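Local coordinates for protein endonuclease and methylase LlaGI (PDB 5FFJ) that is a nuclease-deletion form of a Type ISP restriction-modification enzyme that binds DNA and probably combines target recognition, methylation and a helicase-like ATPase, at residues P706-D719 / L1007-I1019. Numbering follows the deposited sequence.
Sequences PIEVVDFIVHSVDD and LDILRDKESILNI
Phe712 reaches from helix 707-719 into the bend where helix 1007-1012 gives way to loop, and of the residues on its helix it buries the most surface against 1007-1019 (112 Å²), just ahead of Glu708. With CG anti to the backbone N (chi1 -179°), the ring is carried out to the loop at Lys1013-Ile1016. The Lys1013 carbonyl O lies in the ring plane at the edge, 3.2 Å from Phe712 CD1, and Leu1010 CG is 4.3 Å from the same CD1; Phe712 CE2 meets Ile1016 CG2 at 3.6 Å, the two side chains crossing at about a right angle. With an alanine here, a gap would probably open between Leu1010 and Ile1016, and the Lys1013 carbonyl would lose its aromatic edge. The backbones also meet: Phe712 CA makes a CA-H...O contact with Glu1014 O (3.3 Å). Nearer the helix start, Val709 CG2 packs alongside Leu1010 CD2 at 3.6 Å, extending the apolar side of the contact. At the other end, Ser1015 OG donates to the anti lone pair of Asp719 OD2 (3.0 Å) and accepts from Leu1017 N in an ST turn, so one hydroxyl ties the loop to the helix and fixes its own turn; the Ile1016 N to Ser716 OG bond is weak.

The solvent side is looser. There Glu708 OE2 and Arg1011 NH2 form a salt bridge (2.4 Å), their carboxylate and guanidinium planes 65° apart. Exposed Glu1014 lies obliquely across His715, with Glu1014 CB 3.3 Å from His715 ND1.

The axes of 707-719 and 1007-1012 approach to 8.7 Å at 38°, running in broadly the same direction. Helix 745-760 covers another flank of helix 707-725, with Tyr753 stacked on His715. Strands 977-984 and 944-951 of the mixed sheet, consistent with a Rossmann-like methyltransferase core, also touch the contact, Ile979 meeting Phe712 and Phe948 meeting Leu1010.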
# COMPACT_ATOMS: atom_id res chain seq x y z
N PRO A 706 -16.38 -7.68 1.49
CA PRO A 706 -17.81 -7.36 1.49
C PRO A 706 -18.69 -8.47 2.08
O PRO A 706 -18.53 -9.64 1.73
CB PRO A 706 -18.13 -7.17 0.01
CG PRO A 706 -16.85 -6.68 -0.57
CD PRO A 706 -15.76 -7.37 0.19
N ILE A 707 -19.59 -8.09 2.98
CA ILE A 707 -20.49 -9.03 3.64
C ILE A 707 -21.41 -9.75 2.65
O ILE A 707 -21.74 -10.92 2.85
CB ILE A 707 -21.35 -8.30 4.70
CG1 ILE A 707 -20.48 -7.91 5.90
CG2 ILE A 707 -22.50 -9.19 5.18
CD1 ILE A 707 -20.93 -6.63 6.58
N GLU A 708 -21.82 -9.05 1.60
CA GLU A 708 -22.69 -9.65 0.59
C GLU A 708 -21.98 -10.79 -0.13
O GLU A 708 -22.62 -11.71 -0.63
CB GLU A 708 -23.15 -8.60 -0.42
CG GLU A 708 -23.88 -7.40 0.18
CD GLU A 708 -22.94 -6.31 0.65
OE1 GLU A 708 -21.75 -6.60 0.89
OE2 GLU A 708 -23.39 -5.15 0.77
N VAL A 709 -20.65 -10.71 -0.18
CA VAL A 709 -19.84 -11.75 -0.80
C VAL A 709 -19.66 -12.93 0.14
O VAL A 709 -19.88 -14.08 -0.24
CB VAL A 709 -18.45 -11.20 -1.20
CG1 VAL A 709 -17.51 -12.33 -1.62
CG2 VAL A 709 -18.59 -10.17 -2.32
N VAL A 710 -19.24 -12.63 1.36
CA VAL A 710 -18.98 -13.65 2.38
C VAL A 710 -20.22 -14.51 2.61
O VAL A 710 -20.13 -15.74 2.63
CB VAL A 710 -18.54 -13.00 3.72
CG1 VAL A 710 -18.34 -14.05 4.81
CG2 VAL A 710 -17.25 -12.20 3.52
N ASP A 711 -21.36 -13.86 2.77
CA ASP A 711 -22.62 -14.56 2.98
C ASP A 711 -22.97 -15.45 1.80
O ASP A 711 -23.56 -16.52 1.97
CB ASP A 711 -23.76 -13.56 3.23
CG ASP A 711 -23.82 -13.08 4.67
OD1 ASP A 711 -22.80 -13.17 5.37
OD2 ASP A 711 -24.90 -12.62 5.09
N PHE A 712 -22.61 -15.01 0.60
CA PHE A 712 -23.02 -15.71 -0.61
C PHE A 712 -22.46 -17.13 -0.68
O PHE A 712 -23.17 -18.06 -1.05
CB PHE A 712 -22.60 -14.93 -1.86
CG PHE A 712 -23.00 -15.60 -3.15
CD1 PHE A 712 -24.25 -15.36 -3.70
CD2 PHE A 712 -22.14 -16.46 -3.80
CE1 PHE A 712 -24.63 -15.98 -4.88
CE2 PHE A 712 -22.51 -17.08 -4.98
CZ PHE A 712 -23.76 -16.84 -5.52
N ILE A 713 -21.18 -17.29 -0.34
CA ILE A 713 -20.55 -18.60 -0.46
C ILE A 713 -20.93 -19.52 0.70
O ILE A 713 -20.94 -20.73 0.55
CB ILE A 713 -19.01 -18.51 -0.55
CG1 ILE A 713 -18.40 -17.91 0.73
CG2 ILE A 713 -18.61 -17.68 -1.75
CD1 ILE A 713 -16.92 -18.18 0.85
N VAL A 714 -21.24 -18.93 1.86
CA VAL A 714 -21.68 -19.72 3.01
C VAL A 714 -22.97 -20.46 2.67
O VAL A 714 -23.05 -21.68 2.83
CB VAL A 714 -21.89 -18.83 4.25
CG1 VAL A 714 -22.58 -19.61 5.36
CG2 VAL A 714 -20.56 -18.28 4.74
N HIS A 715 -23.98 -19.72 2.22
CA HIS A 715 -25.21 -20.32 1.72
C HIS A 715 -24.90 -21.31 0.60
O HIS A 715 -25.46 -22.40 0.56
CB HIS A 715 -26.16 -19.25 1.19
CG HIS A 715 -26.77 -18.39 2.25
ND1 HIS A 715 -28.08 -17.95 2.19
CD2 HIS A 715 -26.26 -17.87 3.39
CE1 HIS A 715 -28.34 -17.21 3.25
NE2 HIS A 715 -27.26 -17.14 3.99
N SER A 716 -24.01 -20.91 -0.29
CA SER A 716 -23.63 -21.72 -1.44
C SER A 716 -22.92 -23.00 -1.00
O SER A 716 -23.14 -24.07 -1.57
CB SER A 716 -22.74 -20.92 -2.38
OG SER A 716 -23.35 -19.69 -2.73
N VAL A 717 -22.06 -22.88 0.00
CA VAL A 717 -21.35 -24.03 0.55
C VAL A 717 -22.33 -24.93 1.29
O VAL A 717 -22.29 -26.15 1.16
CB VAL A 717 -20.21 -23.58 1.50
CG1 VAL A 717 -19.81 -24.71 2.45
CG2 VAL A 717 -19.00 -23.11 0.69
N ASP A 718 -23.21 -24.31 2.07
CA ASP A 718 -24.21 -25.04 2.84
C ASP A 718 -25.16 -25.81 1.92
O ASP A 718 -25.34 -27.01 2.08
CB ASP A 718 -25.00 -24.08 3.72
CG ASP A 718 -26.05 -24.79 4.56
OD1 ASP A 718 -25.66 -25.57 5.45
OD2 ASP A 718 -27.25 -24.55 4.34
N ASP A 719 -25.75 -25.11 0.96
CA ASP A 719 -26.70 -25.73 0.03
C ASP A 719 -26.02 -26.80 -0.82
O ASP A 719 -26.68 -27.71 -1.32
CB ASP A 719 -27.34 -24.67 -0.88
CG ASP A 719 -28.22 -23.69 -0.11
OD1 ASP A 719 -28.71 -24.05 0.98
OD2 ASP A 719 -28.42 -22.56 -0.61
N LEU A 1007 -23.41 -6.12 -5.86
CA LEU A 1007 -23.72 -6.52 -4.49
C LEU A 1007 -25.23 -6.63 -4.28
O LEU A 1007 -25.69 -7.44 -3.48
CB LEU A 1007 -23.12 -5.54 -3.48
CG LEU A 1007 -21.59 -5.45 -3.49
CD1 LEU A 1007 -21.12 -4.32 -2.59
CD2 LEU A 1007 -20.96 -6.77 -3.08
N ASP A 1008 -25.99 -5.79 -4.99
CA ASP A 1008 -27.44 -5.88 -4.96
C ASP A 1008 -27.89 -7.28 -5.39
O ASP A 1008 -28.90 -7.78 -4.91
CB ASP A 1008 -28.07 -4.83 -5.88
CG ASP A 1008 -28.15 -3.45 -5.23
OD1 ASP A 1008 -27.55 -3.26 -4.15
OD2 ASP A 1008 -28.81 -2.56 -5.80
N ILE A 1009 -27.11 -7.90 -6.27
CA ILE A 1009 -27.41 -9.24 -6.75
C ILE A 1009 -26.99 -10.30 -5.72
O ILE A 1009 -27.59 -11.37 -5.65
CB ILE A 1009 -26.69 -9.53 -8.09
CG1 ILE A 1009 -27.19 -8.56 -9.16
CG2 ILE A 1009 -26.94 -10.97 -8.54
CD1 ILE A 1009 -26.41 -8.61 -10.46
N LEU A 1010 -25.97 -9.98 -4.93
CA LEU A 1010 -25.46 -10.91 -3.93
C LEU A 1010 -26.32 -10.90 -2.67
O LEU A 1010 -26.42 -11.91 -1.97
CB LEU A 1010 -24.01 -10.56 -3.57
CG LEU A 1010 -22.91 -11.28 -4.36
CD1 LEU A 1010 -23.28 -11.46 -5.82
CD2 LEU A 1010 -21.60 -10.51 -4.24
N ARG A 1011 -26.93 -9.76 -2.38
CA ARG A 1011 -27.93 -9.67 -1.33
C ARG A 1011 -29.24 -10.31 -1.81
O ARG A 1011 -29.93 -10.99 -1.05
CB ARG A 1011 -28.17 -8.21 -0.93
CG ARG A 1011 -27.73 -7.86 0.50
CD ARG A 1011 -27.46 -6.36 0.70
NE ARG A 1011 -27.52 -5.60 -0.55
CZ ARG A 1011 -26.59 -4.75 -0.98
NH1 ARG A 1011 -26.76 -4.12 -2.14
NH2 ARG A 1011 -25.49 -4.52 -0.28
N ASP A 1012 -29.55 -10.10 -3.09
CA ASP A 1012 -30.77 -10.61 -3.70
C ASP A 1012 -30.71 -12.14 -3.82
O ASP A 1012 -31.60 -12.85 -3.34
CB ASP A 1012 -30.98 -9.96 -5.07
CG ASP A 1012 -32.22 -10.45 -5.79
OD1 ASP A 1012 -33.13 -11.00 -5.12
OD2 ASP A 1012 -32.30 -10.27 -7.02
N LYS A 1013 -29.65 -12.63 -4.46
CA LYS A 1013 -29.39 -14.06 -4.56
C LYS A 1013 -28.33 -14.45 -3.55
O LYS A 1013 -27.15 -14.12 -3.71
CB LYS A 1013 -28.94 -14.45 -5.98
CG LYS A 1013 -29.61 -13.65 -7.08
CD LYS A 1013 -30.02 -14.54 -8.25
CE LYS A 1013 -30.91 -13.77 -9.21
NZ LYS A 1013 -31.19 -14.55 -10.44
N GLU A 1014 -28.75 -15.16 -2.51
CA GLU A 1014 -27.86 -15.51 -1.41
C GLU A 1014 -27.04 -16.75 -1.73
O GLU A 1014 -26.06 -17.03 -1.04
CB GLU A 1014 -28.67 -15.72 -0.13
CG GLU A 1014 -29.44 -14.49 0.33
CD GLU A 1014 -30.88 -14.79 0.69
OE1 GLU A 1014 -31.79 -14.32 -0.03
OE2 GLU A 1014 -31.11 -15.50 1.70
N SER A 1015 -27.43 -17.48 -2.77
CA SER A 1015 -26.80 -18.77 -3.06
C SER A 1015 -26.67 -19.07 -4.55
O SER A 1015 -27.28 -18.41 -5.40
CB SER A 1015 -27.60 -19.88 -2.38
OG SER A 1015 -27.34 -21.14 -2.97
N ILE A 1016 -25.86 -20.08 -4.85
CA ILE A 1016 -25.61 -20.54 -6.21
C ILE A 1016 -26.75 -21.39 -6.76
O ILE A 1016 -26.71 -21.83 -7.91
CB ILE A 1016 -24.29 -21.35 -6.29
CG1 ILE A 1016 -24.28 -22.50 -5.27
CG2 ILE A 1016 -23.10 -20.42 -6.08
CD1 ILE A 1016 -24.40 -23.86 -5.90
N LEU A 1017 -27.77 -21.63 -5.95
CA LEU A 1017 -28.96 -22.35 -6.40
C LEU A 1017 -29.82 -21.47 -7.30
O LEU A 1017 -30.53 -21.97 -8.17
CB LEU A 1017 -29.78 -22.84 -5.20
CG LEU A 1017 -29.36 -24.14 -4.52
CD1 LEU A 1017 -27.86 -24.22 -4.29
CD2 LEU A 1017 -30.10 -24.28 -3.19
N ASN A 1018 -29.73 -20.16 -7.09
CA ASN A 1018 -30.61 -19.21 -7.76
C ASN A 1018 -29.99 -18.55 -9.00
O ASN A 1018 -30.61 -17.70 -9.63
CB ASN A 1018 -31.03 -18.12 -6.77
CG ASN A 1018 -31.96 -18.65 -5.69
OD1 ASN A 1018 -33.18 -18.61 -5.84
ND2 ASN A 1018 -31.39 -19.16 -4.61
N ILE A 1019 -28.77 -18.95 -9.34
CA ILE A 1019 -28.09 -18.42 -10.52
C ILE A 1019 -28.38 -19.27 -11.76
O ILE A 1019 -28.36 -20.50 -11.69
CB ILE A 1019 -26.56 -18.35 -10.32
CG1 ILE A 1019 -26.21 -17.37 -9.18
CG2 ILE A 1019 -25.86 -17.93 -11.61
CD1 ILE A 1019 -26.57 -15.92 -9.45